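Local coordinates for protein SAM-dependent O-methyltransferase (Leptospira interrogans, PDB 2HNK) that probably transfers a methyl group from S-adenosylmethionine to a hydroxyl oxygen of an acceptor molecule, and binds the product S-adenosylhomocysteine in a modified Rossmann fold, at residues C[157-161]-C[196-201]; C[177-183]-C[223-228]. Numbering follows the deposited sequence.

Contact 1 (C[157-161]-C[196-201]); sequences KENYP and PSTVGI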
loop_
_atom_site.group_PDB
_atom_site.type_symbol
_atom_site.label_atom_id
_atom_site.label_comp_id
_atom_site.label_asym_id
_atom_site.label_seq_id
_atom_site.Cartn_x
_atom_site.Cartn_y
_atom_site.Cartn_z
ATOM N N LYS C 157 -16.663 10.362 11.360
ATOM C CA LYS C 157 -15.572 11.177 10.822
ATOM C C LYS C 157 -15.209 12.352 11.716
ATOM O O LYS C 157 -14.032 12.725 11.817
ATOM C CB LYS C 157 -15.922 11.678 9.417
ATOM C CG LYS C 157 -16.516 10.627 8.473
ATOM C CD LYS C 157 -15.581 9.436 8.275
ATOM C CE LYS C 157 -16.266 8.301 7.525
ATOM N NZ LYS C 157 -15.617 6.992 7.802
ATOM N N GLU C 158 -16.218 12.934 12.363
ATOM C CA GLU C 158 -16.004 14.102 13.225
ATOM C C GLU C 158 -15.113 13.761 14.415
ATOM O O GLU C 158 -14.457 14.646 14.976
ATOM C CB GLU C 158 -17.336 14.674 13.705
ATOM C CG GLU C 158 -18.057 13.779 14.682
ATOM C CD GLU C 158 -19.465 14.233 14.954
ATOM O OE1 GLU C 158 -20.038 14.959 14.103
ATOM O OE2 GLU C 158 -20.002 13.846 16.017
ATOM N N ASN C 159 -15.077 12.474 14.770
ATOM C CA ASN C 159 -14.235 11.982 15.854
ATOM C C ASN C 159 -12.851 11.456 15.475
ATOM O O ASN C 159 -12.130 10.969 16.349
ATOM C CB ASN C 159 -14.986 10.944 16.690
ATOM C CG ASN C 159 -15.675 11.564 17.904
ATOM O OD1 ASN C 159 -15.218 12.574 18.438
ATOM N ND2 ASN C 159 -16.769 10.958 18.343
ATOM N N TYR C 160 -12.477 11.557 14.193
ATOM C CA TYR C 160 -11.166 11.087 13.718
ATOM C C TYR C 160 -9.989 11.671 14.517
ATOM O O TYR C 160 -9.106 10.912 14.934
ATOM C CB TYR C 160 -10.975 11.377 12.222
ATOM C CG TYR C 160 -11.412 10.298 11.243
ATOM C CD1 TYR C 160 -12.501 9.465 11.506
ATOM C CD2 TYR C 160 -10.744 10.143 10.016
ATOM C CE1 TYR C 160 -12.899 8.477 10.588
ATOM C CE2 TYR C 160 -11.139 9.169 9.086
ATOM C CZ TYR C 160 -12.215 8.345 9.376
ATOM O OH TYR C 160 -12.602 7.397 8.463
ATOM N N PRO C 161 -9.959 13.013 14.732
ATOM C CA PRO C 161 -8.865 13.548 15.563
ATOM C C PRO C 161 -8.850 13.040 17.013
ATOM O O PRO C 161 -7.812 13.097 17.656
ATOM C CB PRO C 161 -9.073 15.073 15.510
ATOM C CG PRO C 161 -10.472 15.273 15.074
ATOM C CD PRO C 161 -10.851 14.086 14.245
ATOM N N PRO C 196 -19.252 19.105 10.435
ATOM C CA PRO C 196 -18.464 18.447 11.491
ATOM C C PRO C 196 -17.600 17.267 11.018
ATOM O O PRO C 196 -16.513 17.054 11.558
ATOM C CB PRO C 196 -19.535 17.967 12.477
ATOM C CG PRO C 196 -20.648 18.955 12.308
ATOM C CD PRO C 196 -20.672 19.233 10.822
ATOM N N SER C 197 -18.071 16.519 10.021
ATOM C CA SER C 197 -17.329 15.358 9.496
ATOM C C SER C 197 -16.106 15.829 8.714
ATOM O O SER C 197 -14.981 15.366 8.953
ATOM C CB SER C 197 -18.231 14.487 8.615
ATOM O OG SER C 197 -18.788 15.256 7.568
ATOM N N THR C 198 -16.344 16.786 7.814
ATOM C CA THR C 198 -15.297 17.403 7.007
ATOM C C THR C 198 -14.237 18.055 7.875
ATOM O O THR C 198 -13.040 17.955 7.570
ATOM C CB THR C 198 -15.868 18.459 6.041
ATOM O OG1 THR C 198 -17.034 17.941 5.394
ATOM C CG2 THR C 198 -14.828 18.860 4.989
ATOM N N VAL C 199 -14.669 18.721 8.950
ATOM C CA VAL C 199 -13.733 19.346 9.888
ATOM C C VAL C 199 -12.876 18.275 10.590
ATOM O O VAL C 199 -11.654 18.384 10.624
ATOM C CB VAL C 199 -14.454 20.308 10.896
ATOM C CG1 VAL C 199 -13.497 20.817 11.982
ATOM C CG2 VAL C 199 -15.085 21.504 10.152
ATOM N N GLY C 200 -13.516 17.233 11.116
ATOM C CA GLY C 200 -12.808 16.123 11.769
ATOM C C GLY C 200 -11.717 15.510 10.902
ATOM O O GLY C 200 -10.579 15.368 11.335
ATOM N N ILE C 201 -12.061 15.181 9.660
ATOM C CA ILE C 201 -11.100 14.636 8.690
ATOM C C ILE C 201 -9.932 15.591 8.370
ATOM O O ILE C 201 -8.776 15.167 8.391
ATOM C CB ILE C 201 -11.820 14.136 7.404
ATOM C CG1 ILE C 201 -12.778 13.003 7.764
ATOM C CG2 ILE C 201 -10.804 13.692 6.329
ATOM C CD1 ILE C 201 -13.757 12.643 6.679
#

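Contact 2 (C[177-183]-C[223-228]); sequences LIADNVL and DGVSLV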
loop_
_atom_site.group_PDB
_atom_site.type_symbol
_atom_site.label_atom_id
_atom_site.label_comp_id
_atom_site.label_asym_id
_atom_site.label_seq_id
_atom_site.Cartn_x
_atom_site.Cartn_y
_atom_site.Cartn_z
ATOM N N LEU C 177 -1.540 2.445 10.818
ATOM C CA LEU C 177 -2.914 2.927 10.785
ATOM C C LEU C 177 -3.328 3.096 9.331
ATOM O O LEU C 177 -2.658 3.766 8.555
ATOM C CB LEU C 177 -3.066 4.256 11.542
ATOM C CG LEU C 177 -4.302 5.142 11.271
ATOM C CD1 LEU C 177 -5.613 4.443 11.623
ATOM C CD2 LEU C 177 -4.197 6.484 12.018
ATOM N N ILE C 178 -4.429 2.462 8.970
ATOM C CA ILE C 178 -5.027 2.660 7.664
ATOM C C ILE C 178 -6.295 3.482 7.872
ATOM O O ILE C 178 -7.232 3.033 8.517
ATOM C CB ILE C 178 -5.336 1.304 6.956
ATOM C CG1 ILE C 178 -4.078 0.412 6.918
ATOM C CG2 ILE C 178 -5.890 1.551 5.563
ATOM C CD1 ILE C 178 -4.275 -0.932 6.228
ATOM N N ALA C 179 -6.306 4.697 7.348
ATOM C CA ALA C 179 -7.433 5.595 7.555
ATOM C C ALA C 179 -8.262 5.783 6.292
ATOM O O ALA C 179 -7.743 6.165 5.240
ATOM C CB ALA C 179 -6.956 6.945 8.112
ATOM N N ASP C 180 -9.552 5.509 6.410
ATOM C CA ASP C 180 -10.493 5.609 5.297
ATOM C C ASP C 180 -11.141 7.002 5.180
ATOM O O ASP C 180 -11.240 7.729 6.170
ATOM C CB ASP C 180 -11.581 4.536 5.449
ATOM C CG ASP C 180 -12.206 4.144 4.118
ATOM O OD1 ASP C 180 -11.439 3.967 3.140
ATOM O OD2 ASP C 180 -13.459 4.020 4.049
ATOM N N ASN C 181 -11.584 7.354 3.965
ATOM C CA ASN C 181 -12.368 8.580 3.704
ATOM C C ASN C 181 -11.624 9.901 3.908
ATOM O O ASN C 181 -12.250 10.944 4.118
ATOM C CB ASN C 181 -13.668 8.604 4.534
ATOM C CG ASN C 181 -14.639 7.504 4.148
ATOM O OD1 ASN C 181 -14.841 6.546 4.897
ATOM N ND2 ASN C 181 -15.243 7.634 2.981
ATOM N N VAL C 182 -10.300 9.861 3.811
ATOM C CA VAL C 182 -9.464 11.022 4.123
ATOM C C VAL C 182 -9.605 12.175 3.121
ATOM O O VAL C 182 -9.145 13.285 3.378
ATOM C CB VAL C 182 -7.960 10.639 4.346
ATOM C CG1 VAL C 182 -7.790 9.804 5.628
ATOM C CG2 VAL C 182 -7.364 9.917 3.133
ATOM N N LEU C 183 -10.258 11.918 1.992
ATOM C CA LEU C 183 -10.513 12.974 1.006
ATOM C C LEU C 183 -11.964 13.469 1.039
ATOM O O LEU C 183 -12.269 14.525 0.497
ATOM C CB LEU C 183 -10.087 12.535 -0.398
ATOM C CG LEU C 183 -8.569 12.336 -0.572
ATOM C CD1 LEU C 183 -8.236 11.828 -1.956
ATOM C CD2 LEU C 183 -7.791 13.619 -0.266
ATOM N N ASP C 223 -12.094 6.757 -1.577
ATOM C CA ASP C 223 -12.339 8.131 -1.126
ATOM C C ASP C 223 -11.123 8.705 -0.383
ATOM O O ASP C 223 -11.261 9.547 0.519
ATOM C CB ASP C 223 -13.589 8.156 -0.237
ATOM C CG ASP C 223 -14.088 9.568 0.050
ATOM O OD1 ASP C 223 -14.031 10.435 -0.850
ATOM O OD2 ASP C 223 -14.531 9.800 1.187
ATOM N N GLY C 224 -9.932 8.246 -0.775
ATOM C CA GLY C 224 -8.685 8.579 -0.094
ATOM C C GLY C 224 -8.406 7.567 0.998
ATOM O O GLY C 224 -9.274 7.268 1.818
ATOM N N VAL C 225 -7.200 7.008 0.989
ATOM C CA VAL C 225 -6.772 6.093 2.048
ATOM C C VAL C 225 -5.371 6.488 2.510
ATOM O O VAL C 225 -4.422 6.479 1.715
ATOM C CB VAL C 225 -6.794 4.605 1.598
ATOM C CG1 VAL C 225 -6.373 3.707 2.742
ATOM C CG2 VAL C 225 -8.184 4.185 1.097
ATOM N N SER C 226 -5.251 6.852 3.787
ATOM C CA SER C 226 -3.969 7.222 4.359
ATOM C C SER C 226 -3.306 6.045 5.007
ATOM O O SER C 226 -3.913 5.341 5.814
ATOM C CB SER C 226 -4.105 8.351 5.381
ATOM O OG SER C 226 -4.167 9.594 4.722
ATOM N N LEU C 227 -2.050 5.835 4.636
ATOM C CA LEU C 227 -1.214 4.834 5.271
ATOM C C LEU C 227 -0.345 5.582 6.258
ATOM O O LEU C 227 0.507 6.378 5.861
ATOM C CB LEU C 227 -0.372 4.103 4.221
ATOM C CG LEU C 227 -1.182 3.391 3.124
ATOM C CD1 LEU C 227 -0.275 2.683 2.138
ATOM C CD2 LEU C 227 -2.205 2.417 3.732
ATOM N N VAL C 228 -0.602 5.356 7.541
ATOM C CA VAL C 228 0.077 6.081 8.618
ATOM C C VAL C 228 0.885 5.106 9.477
ATOM O O VAL C 228 0.330 4.355 10.291
ATOM C CB VAL C 228 -0.925 6.876 9.504
ATOM C CG1 VAL C 228 -0.196 7.719 10.527
ATOM C CG2 VAL C 228 -1.832 7.750 8.662
HETATM O O HOH W 1 -11.530 5.831 1.210
#

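Contact 1 (C[157-161]-C[196-201])
Lys-157 sits in the 3-10 turn that leads into helix 160-170. Its side chain starts toward helix 196-210 and then leaves it. Lys-157 CB meets Ser-197 CB at 3.7 Å and Ile-201 CD1 at 3.6 Å. With chi1 and chi2 both m and the outer angles t, the chain then extends beside the Tyr-160 ring, and Lys-157 NZ donates to Tyr-160 OH at 3.1 Å. The ammonium group also forms a salt bridge with Asp-154 and hydrogen bonds with Ala-155 and Asn-181. Tyr-160 OH is further bonded to the backbone oxygen of Asp-180.

Ile-201 adopts the m, t rotamer, which brings its tip to Lys-157. Ile-201 CG1 lies 4.2 Å from Tyr-160 CD2. Ser-197 is in the p rotamer, and its OG is hydrogen-bonded to Trp-184 NE1. Glu-158 has chi1 p and chi2 t. This carries its carboxylate past Pro-196, with Glu-158 OE1 3.5 Å from Pro-196 CB.

Gly-200 makes the close approach possible. Gly-200 CA is 4.1 Å from Glu-158 CA, and a CB here would clash with Lys-157 O and Glu-158 CA. Pro-161 CD rests 3.2 Å from Gly-200 O. No hydrogen bond joins the segments; a CA-H...O contact links Glu-158 CA to Pro-196 O at 3.4 Å.

The nearest atoms of the Lys-157 side chain and bound S-adenosylhomocysteine are about 5 Å apart, and neighbouring Asp-156 binds that ligand. The arrangement thus joins two helix starts at the C-terminal edge of the parallel strands, where Rossmann-like methyltransferases bind their cofactor.

Contact 2 (C[177-183]-C[223-228])
Four backbone hydrogen bonds pair strand 177-180 with strand 225-228. Leu-177 and Val-228 exchange two, Leu-177 N to Val-228 O at 2.7 Å and Val-228 N to Leu-177 O at 2.8 Å. Ala-179 N to Ser-226 O (2.9 Å) and Ser-226 N to Ala-179 O (3.0 Å) form the second pair. Ile-178 and Leu-227 form the non-hydrogen-bonded pair between them. The strands run antiparallel at 163°, with axes 4.8 Å apart.

Apolar contacts lie on both faces. Ile-178 CG2 meets Val-225 CG1 at 3.6 Å, on the face covered by helix 46-59. On the other face Leu-177 CB and Val-228 CB are 3.9 Å apart, under helix 196-210. This is where the parallel Rossmann-like sheet turns mixed: strand 175-180 runs parallel to strand 148-153, and strand 225-230 is the antiparallel strand characteristic of class I methyltransferases.

Beyond the strands, polar bonds hold the turns. Asn-181 ND2 donates to Asp-223 OD2 at 2.9 Å, and Asp-223 OD1 accepts from Asp-185 N. Leu-183 N bonds to Asp-223 O at 3.0 Å; Val-182 N to Gly-224 O is weak at 3.4 Å. Gly-224 is held at backbone angles that call for glycine, and a CB would strike Leu-183 and Val-182.

One water donates to Asp-180 OD1 and Gly-224 O, both at 2.7 Å, and accepts from Asp-223 N at 3.0 Å.

Contact 2 is buried in the central sheet; its centre lies about 8 Å from the centre of the chain. Contact 1 is partly buried where two helices begin, its centre about 15 Å from the chain centre. The chemistry follows the place. Contact 2 has regular backbone hydrogen bonds between strands; contact 1 has none across its segments and relies on close packing at a glycine. Glycine also matters in contact 2, at Gly-224. Helix 196-210 is shared: it begins in contact 1, and its Phe-204 and Val-208 cover the Leu-177 and Val-228 face of contact 2. The hydrogen bonds of Tyr-160 and Lys-157 to Asp-180 and Asn-181 join the contacts directly.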